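Local structure of tail fiber protein (6CL6) at residues His172-Ser177 with Tyr182-Ala187; Ser48-Ala53 with Phe72-Met77; Ser87-Ser92 with Ser97-Arg102; Ser142-Gly147 with Asn201-Trp206. The protein forms the receptor-binding part of the trimeric R2 pyocin fiber, through which this contractile injection system probably recognises its target bacteria. All blocks are in the same frame, centred on the assembly; numbering follows the deposited sequence.

Interaction 1: residues His172-Ser177 with Tyr182-Ala187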
# COMPACT_ATOMS: atom_id res chain seq x y z
N HIS A 172 -27.91 -21.20 -7.10
CA HIS A 172 -28.17 -22.44 -6.38
C HIS A 172 -29.04 -22.16 -5.16
O HIS A 172 -28.82 -21.17 -4.45
CB HIS A 172 -26.89 -23.12 -5.90
CG HIS A 172 -26.27 -24.03 -6.90
ND1 HIS A 172 -25.36 -23.59 -7.84
CD2 HIS A 172 -26.39 -25.37 -7.10
CE1 HIS A 172 -24.96 -24.61 -8.57
NE2 HIS A 172 -25.58 -25.69 -8.16
N VAL A 173 -30.00 -23.03 -4.91
CA VAL A 173 -30.81 -22.96 -3.71
C VAL A 173 -30.67 -24.28 -2.96
O VAL A 173 -30.98 -25.34 -3.52
CB VAL A 173 -32.28 -22.67 -4.02
CG1 VAL A 173 -33.08 -22.55 -2.72
CG2 VAL A 173 -32.44 -21.45 -4.87
N TYR A 174 -30.25 -24.21 -1.71
CA TYR A 174 -30.21 -25.34 -0.79
C TYR A 174 -31.23 -25.07 0.31
O TYR A 174 -30.93 -24.44 1.33
CB TYR A 174 -28.82 -25.58 -0.25
CG TYR A 174 -27.76 -25.61 -1.32
CD1 TYR A 174 -27.59 -26.71 -2.15
CD2 TYR A 174 -26.90 -24.54 -1.49
CE1 TYR A 174 -26.64 -26.75 -3.10
CE2 TYR A 174 -25.93 -24.57 -2.45
CZ TYR A 174 -25.80 -25.69 -3.26
OH TYR A 174 -24.84 -25.75 -4.21
N ALA A 175 -32.45 -25.58 0.10
CA ALA A 175 -33.55 -25.36 1.03
C ALA A 175 -33.44 -26.39 2.16
O ALA A 175 -34.14 -27.42 2.21
CB ALA A 175 -34.88 -25.43 0.30
N ALA A 176 -32.52 -26.12 3.08
CA ALA A 176 -32.26 -27.06 4.17
C ALA A 176 -33.50 -27.27 5.01
O ALA A 176 -33.86 -28.41 5.32
CB ALA A 176 -31.11 -26.58 5.05
N SER A 177 -34.15 -26.19 5.38
CA SER A 177 -35.43 -26.24 6.09
C SER A 177 -36.09 -24.87 5.92
O SER A 177 -35.50 -23.93 5.40
CB SER A 177 -35.24 -26.57 7.56
OG SER A 177 -34.67 -25.46 8.22
N TYR A 182 -30.59 -21.58 2.02
CA TYR A 182 -29.29 -21.06 1.57
C TYR A 182 -29.33 -20.84 0.05
O TYR A 182 -29.95 -21.64 -0.68
CB TYR A 182 -28.19 -22.06 1.93
CG TYR A 182 -27.96 -22.21 3.41
CD1 TYR A 182 -28.71 -23.08 4.19
CD2 TYR A 182 -26.96 -21.47 4.05
CE1 TYR A 182 -28.51 -23.20 5.53
CE2 TYR A 182 -26.73 -21.61 5.40
CZ TYR A 182 -27.51 -22.45 6.14
OH TYR A 182 -27.30 -22.58 7.49
N GLN A 183 -28.68 -19.78 -0.41
CA GLN A 183 -28.49 -19.51 -1.82
C GLN A 183 -27.03 -19.15 -2.10
O GLN A 183 -26.35 -18.53 -1.28
CB GLN A 183 -29.39 -18.35 -2.31
CG GLN A 183 -30.87 -18.57 -2.10
CD GLN A 183 -31.71 -17.44 -2.61
OE1 GLN A 183 -31.29 -16.27 -2.56
NE2 GLN A 183 -32.91 -17.77 -3.14
N THR A 184 -26.57 -19.50 -3.29
CA THR A 184 -25.34 -19.00 -3.87
C THR A 184 -25.61 -18.51 -5.29
O THR A 184 -26.56 -18.94 -5.93
CB THR A 184 -24.22 -20.04 -3.94
OG1 THR A 184 -24.56 -21.05 -4.92
CG2 THR A 184 -24.02 -20.65 -2.61
N TYR A 185 -24.77 -17.57 -5.74
CA TYR A 185 -24.90 -16.96 -7.07
C TYR A 185 -23.51 -16.77 -7.64
O TYR A 185 -22.66 -16.12 -7.01
CB TYR A 185 -25.60 -15.61 -7.01
CG TYR A 185 -26.15 -15.11 -8.34
CD1 TYR A 185 -27.34 -15.64 -8.86
CD2 TYR A 185 -25.48 -14.16 -9.09
CE1 TYR A 185 -27.86 -15.22 -10.07
CE2 TYR A 185 -26.01 -13.70 -10.33
CZ TYR A 185 -27.22 -14.26 -10.80
OH TYR A 185 -27.77 -13.89 -11.99
N GLN A 186 -23.29 -17.35 -8.80
CA GLN A 186 -22.02 -17.26 -9.51
C GLN A 186 -22.25 -16.44 -10.78
O GLN A 186 -22.97 -16.86 -11.69
CB GLN A 186 -21.49 -18.66 -9.82
CG GLN A 186 -20.20 -18.68 -10.64
CD GLN A 186 -19.73 -20.09 -10.96
OE1 GLN A 186 -20.23 -21.09 -10.44
NE2 GLN A 186 -18.75 -20.17 -11.85
N ALA A 187 -21.63 -15.27 -10.83
CA ALA A 187 -21.79 -14.38 -11.98
C ALA A 187 -21.13 -14.98 -13.21
O ALA A 187 -20.04 -15.55 -13.14
CB ALA A 187 -21.19 -13.02 -11.67
O HOH W 1 -24.38 -20.78 -7.66
O HOH W 2 -23.21 -23.51 -4.59
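His172 and Thr184 meet twice, through their backbones and through a side-chain contact in which Thr184 OG1 comes to 3.3 Å from His172 CB. The backbone pair is closed by His172 N to Thr184 O (2.9 Å) and Thr184 N to His172 O. Two residues further on, Tyr174 N donates to Tyr182 O at 2.8 Å, and Tyr182 N answers to Tyr174 O at 3.0 Å. Between these hydrogen-bonded pairs, Val173 and Gln183 form a non-hydrogen-bonded one. Their side chains run side by side, with Val173 CG2 against Gln183 NE2. The whole is an antiparallel beta hairpin of strands 169-177 and 180-187, and a classic beta bulge at Ala176 and Ser177 interrupts it near the turn. Ala176 CB touches the edge of the Tyr182 ring at CE1, 4.3 Å away. Thr184 OG1 sits between its own backbone N and carbonyl carbon (chi1 69°) and bonds two waters. One water lies in the plane of the His172 ring, 3.0 Å from ND1; the other lies 2.8 Å from Tyr174 OH. Further out, the ring of Trp148 meets the His172 ring with the two planes about 15° apart, and His172 also meets Tyr174 of the third subunit edge-to-face. On the opposite face of the sheet, Gln183 OE1 is held by Arg196.

Interaction 2: residues Ser48-Ala53 with Phe72-Met77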
# COMPACT_ATOMS: atom_id res chain seq x y z
N SER A 48 -59.85 -46.61 -2.91
CA SER A 48 -59.35 -47.79 -2.20
C SER A 48 -58.02 -47.56 -1.50
O SER A 48 -57.16 -46.82 -1.99
CB SER A 48 -59.24 -48.97 -3.17
OG SER A 48 -60.53 -49.34 -3.67
N ASP A 49 -57.85 -48.21 -0.36
CA ASP A 49 -56.59 -48.12 0.42
C ASP A 49 -55.51 -48.96 -0.26
O ASP A 49 -55.62 -50.19 -0.32
CB ASP A 49 -56.83 -48.59 1.85
CG ASP A 49 -55.61 -48.43 2.75
OD1 ASP A 49 -54.52 -48.04 2.25
OD2 ASP A 49 -55.71 -48.70 3.96
N PRO A 50 -54.42 -48.37 -0.72
CA PRO A 50 -53.36 -49.20 -1.31
C PRO A 50 -52.67 -50.10 -0.29
O PRO A 50 -52.06 -51.10 -0.69
CB PRO A 50 -52.39 -48.16 -1.91
CG PRO A 50 -52.62 -46.91 -1.13
CD PRO A 50 -54.08 -46.92 -0.74
N ASN A 51 -52.80 -49.82 1.01
CA ASN A 51 -52.21 -50.70 2.01
C ASN A 51 -52.83 -52.09 1.98
O ASN A 51 -52.17 -53.08 2.33
CB ASN A 51 -52.37 -50.11 3.42
CG ASN A 51 -51.39 -49.01 3.73
OD1 ASN A 51 -50.86 -48.31 2.84
ND2 ASN A 51 -51.11 -48.84 5.02
N THR A 52 -54.09 -52.18 1.57
CA THR A 52 -54.80 -53.45 1.55
C THR A 52 -54.99 -53.96 0.13
O THR A 52 -55.88 -54.79 -0.14
CB THR A 52 -56.14 -53.35 2.30
OG1 THR A 52 -56.97 -52.33 1.73
CG2 THR A 52 -55.89 -53.02 3.73
N ALA A 53 -54.12 -53.53 -0.79
CA ALA A 53 -54.22 -53.94 -2.18
C ALA A 53 -54.09 -55.46 -2.35
O ALA A 53 -53.25 -56.11 -1.73
CB ALA A 53 -53.13 -53.25 -2.99
N PHE A 72 -53.06 -41.46 -7.88
CA PHE A 72 -51.95 -42.18 -8.47
C PHE A 72 -52.41 -43.57 -8.91
O PHE A 72 -53.14 -44.26 -8.17
CB PHE A 72 -50.76 -42.34 -7.47
CG PHE A 72 -49.90 -41.12 -7.36
CD1 PHE A 72 -50.38 -39.96 -6.77
CD2 PHE A 72 -48.62 -41.12 -7.93
CE1 PHE A 72 -49.57 -38.82 -6.70
CE2 PHE A 72 -47.82 -39.98 -7.86
CZ PHE A 72 -48.30 -38.84 -7.25
N TYR A 73 -51.92 -43.99 -10.09
CA TYR A 73 -51.95 -45.40 -10.46
C TYR A 73 -50.95 -46.14 -9.60
O TYR A 73 -49.81 -45.69 -9.44
CB TYR A 73 -51.58 -45.59 -11.93
CG TYR A 73 -52.45 -44.89 -12.92
CD1 TYR A 73 -52.16 -43.61 -13.35
CD2 TYR A 73 -53.53 -45.54 -13.48
CE1 TYR A 73 -52.98 -43.00 -14.29
CE2 TYR A 73 -54.31 -44.96 -14.42
CZ TYR A 73 -54.04 -43.70 -14.81
OH TYR A 73 -54.88 -43.14 -15.77
N ILE A 74 -51.37 -47.26 -9.02
CA ILE A 74 -50.52 -48.01 -8.11
C ILE A 74 -50.46 -49.42 -8.63
O ILE A 74 -51.47 -50.14 -8.59
CB ILE A 74 -51.01 -47.96 -6.65
CG1 ILE A 74 -51.02 -46.48 -6.15
CG2 ILE A 74 -50.10 -48.81 -5.79
CD1 ILE A 74 -51.20 -46.32 -4.68
N GLN A 75 -49.29 -49.81 -9.11
CA GLN A 75 -49.01 -51.21 -9.45
C GLN A 75 -48.58 -51.96 -8.19
O GLN A 75 -47.84 -51.42 -7.37
CB GLN A 75 -47.92 -51.34 -10.51
CG GLN A 75 -48.11 -50.58 -11.78
CD GLN A 75 -46.85 -50.61 -12.62
OE1 GLN A 75 -46.42 -51.66 -13.07
NE2 GLN A 75 -46.22 -49.44 -12.78
N SER A 76 -49.03 -53.20 -8.07
CA SER A 76 -48.63 -54.03 -6.93
C SER A 76 -48.11 -55.37 -7.42
O SER A 76 -48.68 -55.96 -8.33
CB SER A 76 -49.79 -54.27 -5.98
OG SER A 76 -50.20 -53.07 -5.39
N MET A 77 -47.05 -55.84 -6.78
CA MET A 77 -46.47 -57.16 -7.00
C MET A 77 -46.40 -57.83 -5.64
O MET A 77 -46.01 -57.21 -4.65
CB MET A 77 -45.09 -57.04 -7.62
CG MET A 77 -45.07 -56.47 -9.01
SD MET A 77 -43.47 -55.78 -9.42
CE MET A 77 -43.54 -54.23 -8.56
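The puckered pyrrolidine ring of Pro50 rests on the end of Ile74, whose CD1 lies 3.5 Å from Pro50 CB and 3.9 Å from Pro50 CG, so the methyl group meets the ring along its CB-CG bond. The flat group beside it, the carboxylate of Asp49, is met from above its plane: Asn51 N donates to Asp49 OD1 at 2.8 Å, with the donor 58° out of that plane. This bond, together with Thr52 N to Asp49 O at 3.1 Å and Ala53 N to Pro50 O at 3.2 Å, winds the loop, and both Pro50 and Ala53 point toward the strand. Ile74 has CG1 anti to its carbonyl carbon (chi1 -61°) and is extended beyond it (chi2 -168°), which carries CD1 out to the proline. Two residues along strand 72-79, on the same face, Ser76 OG lies 3.8 Å from Ala53 CB. This is packing against a hydroxyl whose polar partner is elsewhere: Gln88 NE2, on the next strand, bonds Ser76 OG and also Pro50 O. The same glutamine thereby stitches loop to sheet where the two segments meet through van der Waals packing. Asn51 OD1 is bonded by Arg102, and the carbonyl oxygens of Asn51 and Ala53 by Arg112. The buried seam is thus an Asx turn leading through a short 3-10 segment, laid across one face of the antiparallel sheet that contains strands 72-79 and 85-92.

Interaction 3: residues Ser87-Ser92 with Ser97-Arg102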
# COMPACT_ATOMS: atom_id res chain seq x y z
N SER A 87 -44.54 -55.19 -3.25
CA SER A 87 -43.86 -54.00 -3.75
C SER A 87 -44.87 -53.20 -4.54
O SER A 87 -45.70 -53.78 -5.24
CB SER A 87 -42.68 -54.42 -4.62
OG SER A 87 -42.19 -53.36 -5.37
N GLN A 88 -44.82 -51.87 -4.40
CA GLN A 88 -45.72 -51.00 -5.12
C GLN A 88 -44.99 -49.85 -5.80
O GLN A 88 -44.06 -49.26 -5.25
CB GLN A 88 -46.80 -50.42 -4.20
CG GLN A 88 -47.79 -51.45 -3.75
CD GLN A 88 -48.90 -50.82 -2.94
OE1 GLN A 88 -48.70 -49.79 -2.28
NE2 GLN A 88 -50.08 -51.42 -3.01
N ILE A 89 -45.43 -49.59 -7.04
CA ILE A 89 -44.96 -48.49 -7.85
C ILE A 89 -46.14 -47.57 -8.13
O ILE A 89 -47.16 -48.02 -8.67
CB ILE A 89 -44.36 -48.97 -9.19
CG1 ILE A 89 -43.18 -49.89 -8.95
CG2 ILE A 89 -44.01 -47.77 -10.06
CD1 ILE A 89 -42.79 -50.68 -10.14
N ALA A 90 -45.99 -46.29 -7.81
CA ALA A 90 -47.04 -45.30 -7.98
C ALA A 90 -46.61 -44.31 -9.06
O ALA A 90 -45.48 -43.79 -9.02
CB ALA A 90 -47.34 -44.60 -6.66
N THR A 91 -47.51 -44.05 -10.00
CA THR A 91 -47.28 -43.06 -11.04
C THR A 91 -48.47 -42.11 -11.08
O THR A 91 -49.61 -42.52 -10.82
CB THR A 91 -47.05 -43.70 -12.40
OG1 THR A 91 -48.12 -44.63 -12.67
CG2 THR A 91 -45.72 -44.45 -12.38
N SER A 92 -48.20 -40.85 -11.39
CA SER A 92 -49.20 -39.80 -11.24
C SER A 92 -50.31 -39.95 -12.25
O SER A 92 -50.11 -40.39 -13.38
CB SER A 92 -48.52 -38.42 -11.38
OG SER A 92 -47.75 -38.37 -12.58
N SER A 97 -45.69 -35.37 -13.93
CA SER A 97 -45.22 -36.72 -14.26
C SER A 97 -44.27 -37.15 -13.15
O SER A 97 -43.10 -36.73 -13.13
CB SER A 97 -44.49 -36.75 -15.61
OG SER A 97 -45.37 -36.38 -16.68
N GLU A 98 -44.78 -37.96 -12.22
CA GLU A 98 -44.04 -38.38 -11.04
C GLU A 98 -44.16 -39.87 -10.81
O GLU A 98 -45.18 -40.48 -11.14
CB GLU A 98 -44.54 -37.67 -9.78
CG GLU A 98 -44.27 -36.20 -9.78
CD GLU A 98 -44.90 -35.47 -8.61
OE1 GLU A 98 -44.99 -36.03 -7.50
OE2 GLU A 98 -45.33 -34.33 -8.83
N MET A 99 -43.14 -40.44 -10.16
CA MET A 99 -43.11 -41.86 -9.79
C MET A 99 -42.55 -42.05 -8.39
O MET A 99 -41.58 -41.37 -8.01
CB MET A 99 -42.25 -42.67 -10.77
CG MET A 99 -42.14 -44.16 -10.46
SD MET A 99 -40.97 -45.06 -11.53
CE MET A 99 -41.82 -44.93 -13.09
N TYR A 100 -43.14 -42.99 -7.66
CA TYR A 100 -42.75 -43.37 -6.31
C TYR A 100 -42.72 -44.90 -6.21
O TYR A 100 -43.38 -45.60 -6.98
CB TYR A 100 -43.72 -42.81 -5.25
CG TYR A 100 -43.75 -41.31 -5.25
CD1 TYR A 100 -44.49 -40.61 -6.20
CD2 TYR A 100 -43.05 -40.57 -4.27
CE1 TYR A 100 -44.52 -39.23 -6.22
CE2 TYR A 100 -43.09 -39.19 -4.28
CZ TYR A 100 -43.82 -38.52 -5.26
OH TYR A 100 -43.84 -37.15 -5.31
N VAL A 101 -41.98 -45.40 -5.22
CA VAL A 101 -41.91 -46.83 -4.94
C VAL A 101 -41.96 -47.05 -3.44
O VAL A 101 -41.47 -46.22 -2.65
CB VAL A 101 -40.63 -47.45 -5.57
CG1 VAL A 101 -39.38 -46.90 -4.86
CG2 VAL A 101 -40.68 -48.96 -5.48
N ARG A 102 -42.59 -48.17 -3.03
CA ARG A 102 -42.58 -48.57 -1.61
C ARG A 102 -42.71 -50.10 -1.50
O ARG A 102 -42.78 -50.83 -2.50
CB ARG A 102 -43.66 -47.88 -0.79
CG ARG A 102 -45.08 -48.37 -0.99
CD ARG A 102 -46.02 -47.85 0.08
NE ARG A 102 -47.37 -48.33 -0.17
CZ ARG A 102 -48.38 -48.18 0.65
NH1 ARG A 102 -48.23 -47.52 1.78
NH2 ARG A 102 -49.56 -48.68 0.33
O HOH W 3 -40.46 -52.06 -3.75
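Ser87 opens the antiparallel hairpin of strands 85-92 and 99-104 with a water bridge: its OG donates to a water that in turn donates to Arg102 O. Gln88 comes next, and its backbone pairs with Arg102 through Gln88 N to Arg102 O at 3.0 Å and the return bond. Its side chain lies alongside that of Arg102, and Gln88 OE1 takes both Arg102 NE (2.9 Å) and Arg102 NH2 (3.0 Å), the two donors reaching it from one face of the amide. That oxygen lies in the guanidinium plane, and the amide and guanidinium planes are 25° apart. The side-on grip fixes the rotation of the arginine, whose NH2 has a second partner in Asn51 and whose cation makes a cation-pi contact with Trp114. Ile89 turns to the other face, its CG2 4.1 Å from Met99 CG, while Val101 lies beside it. Ala90 N to Tyr100 O and Tyr100 N to Ala90 O, both 2.8 Å, make the next hydrogen-bonded pair. Thr91 CG2 then packs against Met99 CE, the thioether end bending back at chi3. Met99 also reaches Met99 of both neighbouring subunits, and Ser87 OG and Thr91 OG1 bond each other between subunits, consistent with this face lying near the trimer centre. At Ser92 the pairing changes: Ser92 N still donates to Glu98 O, but Glu98 N returns to Ser92 OG, 3.0 Å away. Thr96 O is the hydroxyl's other partner, while Glu98 OE2 is bonded by Thr96 OG1 and forms a salt bridge to Arg70. Tyr100 OH donates to Glu98 OE1 at 2.7 Å, nearly along the C-O axis.

Interaction 4: residues Ser142-Gly147 with Asn201-Trp206; sequences SMVTSG and NTWFPW
Strand 202-208, an outermost strand of the chain's mixed sheet, sends Trp203 across to Val144, in the loop that leads into strand 147-151. The contact joins two distant parts of the chain at the surface of this domain, and it is small. Val144 CG1 lies 4.1 Å from Trp203 CZ2, at the edge of the indole and near its plane. A little further along that edge, Met143 O comes to 4.5 Å from Trp203 CH2. The side chains are set at a slant to one another, with the benzene half of the indole doing the touching. Trp203 reaches that far because CG stands anti to its carbonyl carbon (chi1 -67°), and the indole plane is turned nearly perpendicular to the CA-CB-CG plane (chi2 92°). The loop meets it with an inverse gamma turn centred on Met143. The carbonyl oxygen of Met143 is engaged by Gln183 NE2, so the part of the loop that meets the tryptophan is also fastened to a central strand of the sheet. Around the indole, Arg196 forms a cation-pi contact, and Arg198 packs on both Val144 and Trp203, bringing strand 193-199 into the same cluster. At the far end of the loop, Ser146 OG bonds Lys128 O of the second subunit.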
# COMPACT_ATOMS: atom_id res chain seq x y z
N SER A 142 -38.06 -15.22 -3.68
CA SER A 142 -39.11 -16.22 -3.96
C SER A 142 -38.55 -17.58 -4.35
O SER A 142 -39.31 -18.53 -4.54
CB SER A 142 -40.02 -15.71 -5.09
OG SER A 142 -39.35 -15.79 -6.35
N MET A 143 -37.24 -17.70 -4.51
CA MET A 143 -36.61 -18.95 -4.93
C MET A 143 -36.23 -19.72 -3.66
O MET A 143 -35.10 -19.64 -3.16
CB MET A 143 -35.42 -18.67 -5.82
CG MET A 143 -35.77 -17.86 -7.07
SD MET A 143 -36.96 -18.64 -8.17
CE MET A 143 -35.97 -20.03 -8.78
N VAL A 144 -37.21 -20.46 -3.13
CA VAL A 144 -37.06 -21.05 -1.80
C VAL A 144 -37.15 -22.57 -1.83
O VAL A 144 -37.37 -23.20 -0.81
CB VAL A 144 -38.11 -20.47 -0.83
CG1 VAL A 144 -37.79 -18.99 -0.54
CG2 VAL A 144 -39.50 -20.59 -1.42
N THR A 145 -37.02 -23.17 -2.99
CA THR A 145 -36.99 -24.63 -3.12
C THR A 145 -35.66 -25.09 -3.72
O THR A 145 -35.09 -24.41 -4.58
CB THR A 145 -38.19 -25.14 -3.97
OG1 THR A 145 -37.98 -24.88 -5.34
CG2 THR A 145 -39.47 -24.47 -3.53
N SER A 146 -35.17 -26.23 -3.25
CA SER A 146 -33.83 -26.67 -3.63
C SER A 146 -33.72 -26.88 -5.13
O SER A 146 -34.64 -27.38 -5.76
CB SER A 146 -33.49 -27.96 -2.90
OG SER A 146 -33.32 -27.77 -1.54
N GLY A 147 -32.57 -26.53 -5.68
CA GLY A 147 -32.33 -26.68 -7.11
C GLY A 147 -31.31 -25.68 -7.62
O GLY A 147 -30.61 -25.02 -6.85
N ASN A 201 -37.16 -16.73 8.08
CA ASN A 201 -37.93 -15.94 7.12
C ASN A 201 -37.38 -14.54 6.88
O ASN A 201 -38.02 -13.75 6.19
CB ASN A 201 -39.41 -15.85 7.55
CG ASN A 201 -40.07 -17.25 7.63
OD1 ASN A 201 -40.25 -17.91 6.62
ND2 ASN A 201 -40.44 -17.67 8.85
N THR A 202 -36.18 -14.22 7.38
CA THR A 202 -35.52 -12.95 7.08
C THR A 202 -34.19 -13.21 6.38
O THR A 202 -33.37 -13.95 6.90
CB THR A 202 -35.29 -12.13 8.35
OG1 THR A 202 -36.55 -11.85 8.98
CG2 THR A 202 -34.58 -10.82 8.04
N TRP A 203 -33.99 -12.58 5.23
CA TRP A 203 -32.76 -12.80 4.47
C TRP A 203 -31.61 -11.99 5.05
O TRP A 203 -31.72 -10.78 5.26
CB TRP A 203 -32.95 -12.44 3.01
CG TRP A 203 -33.89 -13.33 2.29
CD1 TRP A 203 -35.23 -13.14 2.14
CD2 TRP A 203 -33.57 -14.55 1.60
NE1 TRP A 203 -35.78 -14.18 1.41
CE2 TRP A 203 -34.78 -15.05 1.06
CE3 TRP A 203 -32.38 -15.27 1.37
CZ2 TRP A 203 -34.85 -16.23 0.32
CZ3 TRP A 203 -32.46 -16.48 0.63
CH2 TRP A 203 -33.67 -16.92 0.12
N PHE A 204 -30.51 -12.67 5.33
CA PHE A 204 -29.23 -12.01 5.57
C PHE A 204 -28.73 -11.36 4.29
O PHE A 204 -29.11 -11.78 3.19
CB PHE A 204 -28.20 -13.01 6.07
CG PHE A 204 -28.27 -13.28 7.53
CD1 PHE A 204 -27.70 -12.38 8.44
CD2 PHE A 204 -28.87 -14.42 8.03
CE1 PHE A 204 -27.75 -12.62 9.80
CE2 PHE A 204 -28.91 -14.66 9.39
CZ PHE A 204 -28.36 -13.75 10.27
N PRO A 205 -27.87 -10.34 4.41
CA PRO A 205 -27.27 -9.71 3.23
C PRO A 205 -26.42 -10.67 2.45
O PRO A 205 -25.81 -11.58 3.02
CB PRO A 205 -26.41 -8.57 3.80
CG PRO A 205 -26.89 -8.37 5.20
CD PRO A 205 -27.37 -9.73 5.66
N TRP A 206 -26.34 -10.45 1.13
CA TRP A 206 -25.40 -11.22 0.32
C TRP A 206 -23.97 -10.94 0.81
O TRP A 206 -23.64 -9.81 1.17
CB TRP A 206 -25.53 -10.86 -1.15
CG TRP A 206 -26.76 -11.36 -1.85
CD1 TRP A 206 -27.88 -10.64 -2.16
CD2 TRP A 206 -26.94 -12.68 -2.39
NE1 TRP A 206 -28.78 -11.46 -2.84
CE2 TRP A 206 -28.21 -12.70 -3.00
CE3 TRP A 206 -26.18 -13.85 -2.39
CZ2 TRP A 206 -28.73 -13.85 -3.60
CZ3 TRP A 206 -26.67 -14.98 -2.99
CH2 TRP A 206 -27.94 -14.99 -3.60

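Overall arrangement
Along the chain, interactions 2 and 3 come first, and interaction 1 is nested inside the long loop closed by interaction 4. Interactions 2 and 3 have centres 10 Å apart and share the antiparallel sheet with neighbouring strands 72-79 and 85-92, where Gln75 N meets Ile89 O at 2.8 Å. Interactions 1 and 4, with centres 7 Å apart, belong to the mixed sheet, and Val173 N reaches Gly147 O at 2.8 Å. The two groups do not touch, the nearest atoms, of interactions 3 and 4, being about 12 Å apart. Two separate beta modules follow one another along the elongated fiber, and all four contacts touch the second subunit, consistent with modules built as trimers.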